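Local coordinates for enoyl-acyl carrier protein reductase (PDB 6KIA) that probably catalyses the NADH-dependent reduction of enoyl groups carried on acyl carrier protein, and is associated with resistance to triclosan, at residues 246-250 / 251-255; 319-322 / 323-327; 344-347 / 348-352; 358-361 / 362-365. All coordinates share one frame; numbering follows the deposited sequence.

Each contact is local, joining adjoining pieces of chain. The four follow one another in series from the N terminus, without nesting or crossing. Interaction 1 closes the tight turn of the hairpin formed by strands 244-248 and 251-255. Interaction 2 lies in the first turns of helix 320-331, and interaction 3 in the last turns of helix 339-351, the next helix along. Interaction 4 closes a beta turn in the loop leading to helix 370-385. Interactions 1, 3 and 4 meet in space: I248 packs on N350, W254 on F361 and W364, and R359 reaches the end of helix 339-351. Interaction 2 stands apart, its nearest atoms about 9 Å from interaction 1 and about 8 Å from interaction 3.

Interaction 1: 246-250 / 251-255; sequences ILIDD and KYQWQ
Strand 246-248 pairs antiparallel with strand 251-255: I246 and Q253 exchange backbone bonds in both directions (Q253 N to I246 O 2.9 Å), as do I248 and K251 (I248 N to K251 O 2.9 Å), while L247 and Y252 form the non-hydrogen-bonded pair between them. On the face carrying that pair, L247 lies over the ring of Y252. Its CD2 is 3.8 Å from the ring centroid and only 6° off the normal, a CH-pi contact centred on the face, and L247 CG comes to 3.6 Å from Y252 CE1. The phenol oxygen of Y252 is hydrogen-bonded to E316 OE2. The connection is a two-residue hairpin with a type I' turn, I248 to K251; both D249 and D250 have positive phi, as this turn requires. Its closing carbonyl has a second donor, for Q253 NE2 reaches I248 O at 2.9 Å with a 161° N-H...O angle. I248 O lies almost in the amide plane of Q253, and the two donors, K251 N and Q253 NE2, reach it from opposite faces of its carbonyl plane. Farther along the same side, I246 crosses Q255 at about a right angle. With I246 CG1 wedged between the backbone N and the carbonyl carbon (chi1 74°), CD1 rests 3.5 Å from Q255 CG. The amide of Q255 is fixed by S305 through OE1 and by T244 and E290 through NE2.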
loop_
_atom_site.group_PDB
_atom_site.type_symbol
_atom_site.label_atom_id
_atom_site.label_comp_id
_atom_site.label_asym_id
_atom_site.label_seq_id
_atom_site.Cartn_x
_atom_site.Cartn_y
_atom_site.Cartn_z
ATOM N N ILE A 246 7.770 15.103 4.435
ATOM C CA ILE A 246 6.829 16.141 4.078
ATOM C C ILE A 246 7.363 17.478 4.594
ATOM O O ILE A 246 8.205 17.481 5.481
ATOM C CB ILE A 246 5.433 15.848 4.660
ATOM C CG1 ILE A 246 5.388 16.095 6.187
ATOM C CG2 ILE A 246 4.955 14.435 4.279
ATOM C CD1 ILE A 246 4.022 15.787 6.823
ATOM N N LEU A 247 6.851 18.588 4.068
ATOM C CA LEU A 247 7.299 19.917 4.490
ATOM C C LEU A 247 6.888 20.249 5.929
ATOM O O LEU A 247 5.711 20.427 6.227
ATOM C CB LEU A 247 6.726 20.975 3.562
ATOM C CG LEU A 247 7.544 21.037 2.275
ATOM C CD1 LEU A 247 6.889 21.942 1.238
ATOM C CD2 LEU A 247 8.944 21.541 2.566
ATOM N N ILE A 248 7.891 20.326 6.796
ATOM C CA ILE A 248 7.754 20.784 8.186
ATOM C C ILE A 248 8.807 21.888 8.348
ATOM O O ILE A 248 10.002 21.667 8.086
ATOM C CB ILE A 248 7.959 19.620 9.195
ATOM C CG1 ILE A 248 6.863 18.564 8.987
ATOM C CG2 ILE A 248 7.914 20.146 10.644
ATOM C CD1 ILE A 248 7.050 17.243 9.743
ATOM N N ASP A 249 8.349 23.096 8.682
ATOM C CA ASP A 249 9.243 24.239 8.837
ATOM C C ASP A 249 10.046 24.479 7.545
ATOM O O ASP A 249 11.255 24.707 7.582
ATOM C CB ASP A 249 10.173 24.000 10.035
ATOM C CG ASP A 249 10.777 25.279 10.582
ATOM O OD1 ASP A 249 10.218 26.369 10.324
ATOM O OD2 ASP A 249 11.804 25.183 11.290
ATOM N N ASP A 250 9.353 24.410 6.408
ATOM C CA ASP A 250 9.939 24.618 5.076
ATOM C C ASP A 250 11.122 23.690 4.764
ATOM O O ASP A 250 11.965 24.008 3.931
ATOM C CB ASP A 250 10.357 26.085 4.896
ATOM C CG ASP A 250 10.454 26.488 3.426
ATOM O OD1 ASP A 250 9.630 26.014 2.613
ATOM O OD2 ASP A 250 11.358 27.283 3.086
ATOM N N LYS A 251 11.151 22.529 5.407
ATOM C CA LYS A 251 12.168 21.513 5.113
ATOM C C LYS A 251 11.472 20.171 4.932
ATOM O O LYS A 251 10.498 19.899 5.609
ATOM C CB LYS A 251 13.199 21.394 6.238
ATOM C CG LYS A 251 14.067 22.604 6.468
ATOM C CD LYS A 251 14.989 22.343 7.651
ATOM C CE LYS A 251 14.197 21.880 8.865
ATOM N NZ LYS A 251 15.074 21.387 9.956
ATOM N N TYR A 252 11.937 19.338 4.004
ATOM C CA TYR A 252 11.338 18.012 3.907
ATOM C C TYR A 252 11.867 17.123 5.028
ATOM O O TYR A 252 13.065 16.836 5.088
ATOM C CB TYR A 252 11.607 17.395 2.536
ATOM C CG TYR A 252 10.892 18.105 1.415
ATOM C CD1 TYR A 252 9.541 17.870 1.164
ATOM C CD2 TYR A 252 11.565 19.006 0.600
ATOM C CE1 TYR A 252 8.891 18.502 0.131
ATOM C CE2 TYR A 252 10.929 19.630 -0.433
ATOM C CZ TYR A 252 9.590 19.398 -0.662
ATOM O OH TYR A 252 8.956 20.050 -1.693
ATOM N N GLN A 253 10.969 16.707 5.923
ATOM C CA GLN A 253 11.326 15.906 7.095
ATOM C C GLN A 253 10.502 14.632 7.170
ATOM O O GLN A 253 9.279 14.655 6.948
ATOM C CB GLN A 253 11.144 16.707 8.390
ATOM C CG GLN A 253 11.766 18.103 8.322
ATOM C CD GLN A 253 11.986 18.713 9.707
ATOM O OE1 GLN A 253 12.497 18.054 10.614
ATOM N NE2 GLN A 253 11.570 19.959 9.878
ATOM N N TRP A 254 11.180 13.531 7.483
ATOM C CA TRP A 254 10.521 12.247 7.613
ATOM C C TRP A 254 9.541 12.271 8.764
ATOM O O TRP A 254 9.843 12.779 9.853
ATOM C CB TRP A 254 11.529 11.124 7.830
ATOM C CG TRP A 254 10.886 9.781 7.933
ATOM C CD1 TRP A 254 10.594 8.945 6.899
ATOM C CD2 TRP A 254 10.456 9.107 9.130
ATOM N NE1 TRP A 254 10.011 7.795 7.369
ATOM C CE2 TRP A 254 9.908 7.867 8.732
ATOM C CE3 TRP A 254 10.473 9.436 10.495
ATOM C CZ2 TRP A 254 9.382 6.951 9.640
ATOM C CZ3 TRP A 254 9.964 8.507 11.404
ATOM C CH2 TRP A 254 9.425 7.288 10.972
ATOM N N GLN A 255 8.355 11.734 8.509
ATOM C CA GLN A 255 7.387 11.539 9.563
ATOM C C GLN A 255 6.569 10.315 9.184
ATOM O O GLN A 255 6.849 9.673 8.161
ATOM C CB GLN A 255 6.520 12.791 9.747
ATOM C CG GLN A 255 5.885 13.326 8.465
ATOM C CD GLN A 255 4.656 12.525 8.047
ATOM O OE1 GLN A 255 3.604 12.584 8.694
ATOM N NE2 GLN A 255 4.800 11.747 6.973
#

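Interaction 2: 319-322 / 323-327; sequences GAWA and EAQWQ
W321 offers one face of its indole to the side chain of Q325, one turn farther along helix 320-331. The pair is an i to i+4 contact at the start of this alpha helix, where G319 occupies the N-cap position and G319 O accepts the first bond of the pair of segments, from E323 N at 3.2 Å. Q325 CG sits over the six-membered ring, 3.7 Å from its centroid and 14° off the normal, which meets the geometry of a CH-pi contact. The bend at chi2 (-47°) then folds the amide back across the indole, toward its pyrrole side. Ring and amide planes are 23° apart, and Q325 NE2 stands 3.0 Å above the ring plane, displaced toward the rim. It is 3.1 Å from W321 NE1, but both nitrogens are donors, so this is a packing contact over the ring face and not a hydrogen bond. The backbone beneath is regular, with A324 N 2.9 Å from A320 O and W326 N 3.0 Å from A322 O. L401 of helix 394-413 and L313 of helix 309-315 both touch W321 and Q325, while H437 stacks on the indole of W321. W326 turns elsewhere: its NE1 donates to L310 O, and its CD1 brings the ring edge to 3.3 Å from A322 O, close to the ring plane.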
loop_
_atom_site.group_PDB
_atom_site.type_symbol
_atom_site.label_atom_id
_atom_site.label_comp_id
_atom_site.label_asym_id
_atom_site.label_seq_id
_atom_site.Cartn_x
_atom_site.Cartn_y
_atom_site.Cartn_z
ATOM N N GLY A 319 3.682 26.501 -10.758
ATOM C CA GLY A 319 3.225 27.615 -11.572
ATOM C C GLY A 319 1.715 27.609 -11.600
ATOM O O GLY A 319 1.090 27.345 -10.572
ATOM N N ALA A 320 1.133 27.823 -12.777
ATOM C CA ALA A 320 -0.314 27.913 -12.914
ATOM C C ALA A 320 -1.072 26.644 -12.503
ATOM O O ALA A 320 -2.133 26.735 -11.865
ATOM C CB ALA A 320 -0.659 28.288 -14.339
ATOM N N TRP A 321 -0.568 25.460 -12.861
ATOM C CA TRP A 321 -1.314 24.249 -12.528
ATOM C C TRP A 321 -1.375 24.036 -10.995
ATOM O O TRP A 321 -2.430 23.660 -10.441
ATOM C CB TRP A 321 -0.713 23.009 -13.245
ATOM C CG TRP A 321 -1.385 21.714 -12.814
ATOM C CD1 TRP A 321 -2.556 21.213 -13.275
ATOM C CD2 TRP A 321 -0.927 20.813 -11.798
ATOM N NE1 TRP A 321 -2.871 20.047 -12.609
ATOM C CE2 TRP A 321 -1.880 19.780 -11.702
ATOM C CE3 TRP A 321 0.201 20.779 -10.966
ATOM C CZ2 TRP A 321 -1.741 18.714 -10.805
ATOM C CZ3 TRP A 321 0.320 19.739 -10.060
ATOM C CH2 TRP A 321 -0.644 18.721 -9.990
ATOM N N ALA A 322 -0.258 24.279 -10.319
ATOM C CA ALA A 322 -0.217 24.122 -8.856
ATOM C C ALA A 322 -1.204 25.088 -8.208
ATOM O O ALA A 322 -1.926 24.735 -7.266
ATOM C CB ALA A 322 1.186 24.352 -8.329
ATOM N N GLU A 323 -1.254 26.296 -8.747
ATOM C CA GLU A 323 -2.167 27.311 -8.260
ATOM C C GLU A 323 -3.608 26.832 -8.453
ATOM O O GLU A 323 -4.463 27.014 -7.581
ATOM C CB GLU A 323 -1.899 28.641 -8.987
ATOM C CG GLU A 323 -2.527 29.866 -8.325
ATOM C CD GLU A 323 -2.070 31.159 -8.983
ATOM O OE1 GLU A 323 -0.961 31.652 -8.663
ATOM O OE2 GLU A 323 -2.816 31.646 -9.848
ATOM N N ALA A 324 -3.875 26.197 -9.590
ATOM C CA ALA A 324 -5.190 25.643 -9.868
ATOM C C ALA A 324 -5.561 24.524 -8.875
ATOM O O ALA A 324 -6.756 24.321 -8.565
ATOM C CB ALA A 324 -5.237 25.125 -11.317
ATOM N N GLN A 325 -4.556 23.798 -8.393
ATOM C CA GLN A 325 -4.802 22.739 -7.403
ATOM C C GLN A 325 -5.177 23.345 -6.069
ATOM O O GLN A 325 -6.077 22.840 -5.377
ATOM C CB GLN A 325 -3.586 21.830 -7.220
ATOM C CG GLN A 325 -3.233 21.086 -8.477
ATOM C CD GLN A 325 -4.452 20.469 -9.106
ATOM O OE1 GLN A 325 -5.156 19.669 -8.486
ATOM N NE2 GLN A 325 -4.751 20.889 -10.333
ATOM N N TRP A 326 -4.460 24.401 -5.693
ATOM C CA TRP A 326 -4.868 25.163 -4.508
ATOM C C TRP A 326 -6.308 25.638 -4.657
ATOM O O TRP A 326 -7.111 25.476 -3.744
ATOM C CB TRP A 326 -3.925 26.349 -4.281
ATOM C CG TRP A 326 -2.667 25.962 -3.567
ATOM C CD1 TRP A 326 -1.711 25.078 -3.997
ATOM C CD2 TRP A 326 -2.216 26.450 -2.297
ATOM N NE1 TRP A 326 -0.703 24.976 -3.065
ATOM C CE2 TRP A 326 -0.989 25.820 -2.012
ATOM C CE3 TRP A 326 -2.729 27.371 -1.372
ATOM C CZ2 TRP A 326 -0.267 26.071 -0.849
ATOM C CZ3 TRP A 326 -2.013 27.619 -0.213
ATOM C CH2 TRP A 326 -0.796 26.977 0.042
ATOM N N GLN A 327 -6.664 26.176 -5.823
ATOM C CA GLN A 327 -8.038 26.665 -6.022
ATOM C C GLN A 327 -9.052 25.539 -5.860
ATOM O O GLN A 327 -10.113 25.696 -5.238
ATOM C CB GLN A 327 -8.179 27.316 -7.406
ATOM C CG GLN A 327 -7.443 28.631 -7.541
ATOM C CD GLN A 327 -8.086 29.742 -6.735
ATOM O OE1 GLN A 327 -9.296 29.952 -6.809
ATOM N NE2 GLN A 327 -7.283 30.439 -5.937
#

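Interaction 3: 344-347 / 348-352; sequences QKID and DYNAS
Q344 and D348 cross obliquely, with amide and carboxylate planes 54° apart. They are an i to i+4 pair in the last turns of helix 339-351. The bond from Q344 NE2 to D348 OD1 is 3.1 Å long; it runs within the amide plane of Q344 but meets OD1 from well above the carboxylate plane, 52° out of it. The bend at chi2 of Q344 (62°) brings its NE2 round to this position, beside the backbone bond from D348 N to Q344 O. I346 and N350, by contrast, lie side by side and point the same way, I346 CG2 being 3.6 Å from N350 ND2. A water links that amide to the preceding turn: it accepts from N350 ND2 at 2.9 Å and donates to D347 OD1 at 2.8 Å. N350 also packs on I246 and I248 of strand 244-248, while Y349 leans on M376 and T379 of helix 370-385. S352 is the N-cap of helix 353-356, its OG capping M355 N. The same hydroxyl donates to Y349 O at 2.9 Å, in the carbonyl plane, and S352 N is a second donor to that oxygen.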
loop_
_atom_site.group_PDB
_atom_site.type_symbol
_atom_site.label_atom_id
_atom_site.label_comp_id
_atom_site.label_asym_id
_atom_site.label_seq_id
_atom_site.Cartn_x
_atom_site.Cartn_y
_atom_site.Cartn_z
ATOM N N GLN A 344 -2.266 25.736 8.208
ATOM C CA GLN A 344 -1.629 26.217 9.426
ATOM C C GLN A 344 -1.931 25.271 10.585
ATOM O O GLN A 344 -1.086 25.027 11.453
ATOM C CB GLN A 344 -2.101 27.646 9.735
ATOM C CG GLN A 344 -1.408 28.261 10.952
ATOM C CD GLN A 344 0.097 28.390 10.743
ATOM O OE1 GLN A 344 0.546 28.967 9.748
ATOM N NE2 GLN A 344 0.879 27.826 11.658
ATOM N N LYS A 345 -3.112 24.672 10.580
ATOM C CA LYS A 345 -3.439 23.742 11.633
ATOM C C LYS A 345 -2.577 22.479 11.509
ATOM O O LYS A 345 -2.154 21.876 12.520
ATOM C CB LYS A 345 -4.934 23.406 11.566
ATOM C CG LYS A 345 -5.401 22.324 12.507
ATOM C CD LYS A 345 -6.922 22.248 12.465
ATOM C CE LYS A 345 -7.562 23.579 12.891
ATOM N NZ LYS A 345 -7.411 23.942 14.334
ATOM N N ILE A 346 -2.256 22.106 10.268
ATOM C CA ILE A 346 -1.312 21.006 10.073
ATOM C C ILE A 346 0.136 21.383 10.461
ATOM O O ILE A 346 0.863 20.590 11.084
ATOM C CB ILE A 346 -1.342 20.508 8.618
ATOM C CG1 ILE A 346 -2.743 19.998 8.272
ATOM C CG2 ILE A 346 -0.252 19.409 8.401
ATOM C CD1 ILE A 346 -3.109 18.685 8.969
ATOM N N ASP A 347 0.558 22.606 10.165
ATOM C CA ASP A 347 1.901 23.002 10.588
ATOM C C ASP A 347 1.999 23.011 12.132
ATOM O O ASP A 347 2.984 22.536 12.709
ATOM C CB ASP A 347 2.281 24.377 10.021
ATOM C CG ASP A 347 2.514 24.344 8.506
ATOM O OD1 ASP A 347 2.908 23.279 7.968
ATOM O OD2 ASP A 347 2.329 25.393 7.857
ATOM N N ASP A 348 0.962 23.519 12.780
ATOM C CA ASP A 348 0.882 23.522 14.236
ATOM C C ASP A 348 0.943 22.093 14.781
ATOM O O ASP A 348 1.585 21.826 15.805
ATOM C CB ASP A 348 -0.401 24.220 14.703
ATOM C CG ASP A 348 -0.339 25.742 14.550
ATOM O OD1 ASP A 348 0.762 26.288 14.335
ATOM O OD2 ASP A 348 -1.414 26.386 14.607
ATOM N N TYR A 349 0.247 21.177 14.104
ATOM C CA TYR A 349 0.267 19.760 14.466
ATOM C C TYR A 349 1.696 19.205 14.440
ATOM O O TYR A 349 2.150 18.596 15.403
ATOM C CB TYR A 349 -0.659 19.000 13.506
ATOM C CG TYR A 349 -0.800 17.492 13.662
ATOM C CD1 TYR A 349 -1.616 16.939 14.646
ATOM C CD2 TYR A 349 -0.173 16.628 12.764
ATOM C CE1 TYR A 349 -1.774 15.564 14.767
ATOM C CE2 TYR A 349 -0.337 15.246 12.863
ATOM C CZ TYR A 349 -1.127 14.719 13.873
ATOM O OH TYR A 349 -1.283 13.355 13.980
ATOM N N ASN A 350 2.409 19.398 13.335
ATOM C CA ASN A 350 3.773 18.880 13.255
ATOM C C ASN A 350 4.766 19.637 14.150
ATOM O O ASN A 350 5.850 19.137 14.447
ATOM C CB ASN A 350 4.263 18.889 11.801
ATOM C CG ASN A 350 3.516 17.880 10.955
ATOM O OD1 ASN A 350 3.436 16.709 11.312
ATOM N ND2 ASN A 350 2.919 18.346 9.862
ATOM N N ALA A 351 4.411 20.847 14.558
ATOM C CA ALA A 351 5.282 21.623 15.439
ATOM C C ALA A 351 5.176 21.157 16.891
ATOM O O ALA A 351 6.052 21.450 17.707
ATOM C CB ALA A 351 4.958 23.109 15.327
ATOM N N SER A 352 4.099 20.439 17.208
ATOM C CA SER A 352 3.822 20.029 18.580
ATOM C C SER A 352 4.839 19.015 19.118
ATOM O O SER A 352 5.344 18.170 18.382
ATOM C CB SER A 352 2.397 19.465 18.676
ATOM O OG SER A 352 2.325 18.098 18.277
HETATM O O HOH W 1 3.908 20.691 8.372
#

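Interaction 4: 358-361 / 362-365; sequences FRNF and EAWP
N360 folds its side chain over the backbone of the turn that follows, against A363. At CB it is 4.1 Å from A363 CB; CG comes closer, 3.5 Å from the same methyl. With CG anti to the backbone N, the amide is carried forward along the chain, and its two tip atoms divide the work. ND2 packs on A363 CB at 3.7 Å, whereas OD1 accepts from A363 N at 3.1 Å, with the donor 59° above the plane of the side-chain carbonyl. E362 N also lies near OD1, but its 121° N-H...O angle makes that bond weak, so the Asx-turn component, from residue i to i+2, is the lesser of the two. The amide thus braces a type I beta turn from F361 to W364, closed by W364 N bonding to F361 O at 3.2 Å. The side chains of F361 and E362 cross at about a right angle, their ring and carboxylate planes 47° apart, with E362 OE1 in the ring plane at its edge, 3.8 Å from F361 CD2; E362 is poorly ordered, so this detail carries limited weight. A water bridges R359 O, F361 N and E362 OE2. A cis peptide joins W364 to P365 directly after the turn. The turn belongs to the loop that connects helices 353-356 and 370-385. W364 donates through NE1 to T256 and rests, with P365, on M267 of helix 263-278. F361 meets W254 of strand 251-255 edge-to-face, and R359 NH1 bonds to N350 O near the end of helix 339-351.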
loop_
_atom_site.group_PDB
_atom_site.type_symbol
_atom_site.label_atom_id
_atom_site.label_comp_id
_atom_site.label_asym_id
_atom_site.label_seq_id
_atom_site.Cartn_x
_atom_site.Cartn_y
_atom_site.Cartn_z
ATOM N N PHE A 358 7.059 11.342 17.695
ATOM C CA PHE A 358 6.863 10.165 16.835
ATOM C C PHE A 358 7.703 10.199 15.559
ATOM O O PHE A 358 7.576 9.313 14.725
ATOM C CB PHE A 358 5.378 10.014 16.473
ATOM C CG PHE A 358 4.521 9.656 17.640
ATOM C CD1 PHE A 358 4.468 8.347 18.095
ATOM C CD2 PHE A 358 3.798 10.635 18.308
ATOM C CE1 PHE A 358 3.696 8.018 19.197
ATOM C CE2 PHE A 358 3.021 10.319 19.407
ATOM C CZ PHE A 358 2.964 9.010 19.852
ATOM N N ARG A 359 8.603 11.176 15.434
ATOM C CA ARG A 359 9.491 11.254 14.262
ATOM C C ARG A 359 10.777 10.476 14.507
ATOM O O ARG A 359 11.859 10.861 14.075
ATOM C CB ARG A 359 9.801 12.717 13.910
ATOM C CG ARG A 359 8.567 13.474 13.452
ATOM C CD ARG A 359 8.849 14.641 12.510
ATOM N NE ARG A 359 9.491 15.796 13.144
ATOM C CZ ARG A 359 8.814 16.833 13.634
ATOM N NH1 ARG A 359 7.480 16.825 13.614
ATOM N NH2 ARG A 359 9.462 17.876 14.174
ATOM N N ASN A 360 10.614 9.358 15.196
ATOM C CA ASN A 360 11.690 8.457 15.545
ATOM C C ASN A 360 11.712 7.290 14.574
ATOM O O ASN A 360 10.895 6.376 14.663
ATOM C CB ASN A 360 11.499 7.982 16.980
ATOM C CG ASN A 360 12.652 7.135 17.492
ATOM O OD1 ASN A 360 13.378 6.493 16.733
ATOM N ND2 ASN A 360 12.811 7.122 18.809
ATOM N N PHE A 361 12.667 7.323 13.661
ATOM C CA PHE A 361 12.736 6.346 12.581
ATOM C C PHE A 361 13.107 4.952 13.068
ATOM O O PHE A 361 12.527 3.954 12.642
ATOM C CB PHE A 361 13.734 6.819 11.530
ATOM C CG PHE A 361 13.752 5.975 10.284
ATOM C CD1 PHE A 361 12.845 6.216 9.256
ATOM C CD2 PHE A 361 14.674 4.946 10.139
ATOM C CE1 PHE A 361 12.852 5.438 8.104
ATOM C CE2 PHE A 361 14.690 4.166 8.988
ATOM C CZ PHE A 361 13.783 4.416 7.968
ATOM N N GLU A 362 14.035 4.881 14.014
ATOM C CA GLU A 362 14.575 3.593 14.408
ATOM C C GLU A 362 13.521 2.834 15.208
ATOM O O GLU A 362 13.459 1.609 15.166
ATOM C CB GLU A 362 15.844 3.762 15.261
ATOM C CG GLU A 362 16.579 5.121 15.173
ATOM C CD GLU A 362 16.788 5.659 13.765
ATOM O OE1 GLU A 362 17.267 4.903 12.894
ATOM O OE2 GLU A 362 16.475 6.849 13.536
ATOM N N ALA A 363 12.641 3.577 15.870
ATOM C CA ALA A 363 11.615 2.981 16.717
ATOM C C ALA A 363 10.357 2.551 15.957
ATOM O O ALA A 363 9.457 1.964 16.538
ATOM C CB ALA A 363 11.242 3.955 17.839
ATOM N N TRP A 364 10.316 2.839 14.659
ATOM C CA TRP A 364 9.130 2.607 13.823
ATOM C C TRP A 364 8.784 1.137 13.638
ATOM O O TRP A 364 9.676 0.317 13.414
ATOM C CB TRP A 364 9.369 3.251 12.458
ATOM C CG TRP A 364 8.192 3.327 11.521
ATOM C CD1 TRP A 364 7.293 4.344 11.433
ATOM C CD2 TRP A 364 7.813 2.365 10.514
ATOM N NE1 TRP A 364 6.371 4.082 10.451
ATOM C CE2 TRP A 364 6.665 2.874 9.871
ATOM C CE3 TRP A 364 8.333 1.125 10.098
ATOM C CZ2 TRP A 364 6.028 2.201 8.832
ATOM C CZ3 TRP A 364 7.694 0.442 9.068
ATOM C CH2 TRP A 364 6.553 0.984 8.442
ATOM N N PRO A 365 7.487 0.785 13.720
ATOM C CA PRO A 365 6.339 1.627 14.104
ATOM C C PRO A 365 6.186 1.726 15.611
ATOM O O PRO A 365 6.273 0.711 16.314
ATOM C CB PRO A 365 5.137 0.891 13.501
ATOM C CG PRO A 365 5.558 -0.549 13.436
ATOM C CD PRO A 365 7.076 -0.574 13.326
HETATM O O HOH W 2 14.803 9.402 13.884
#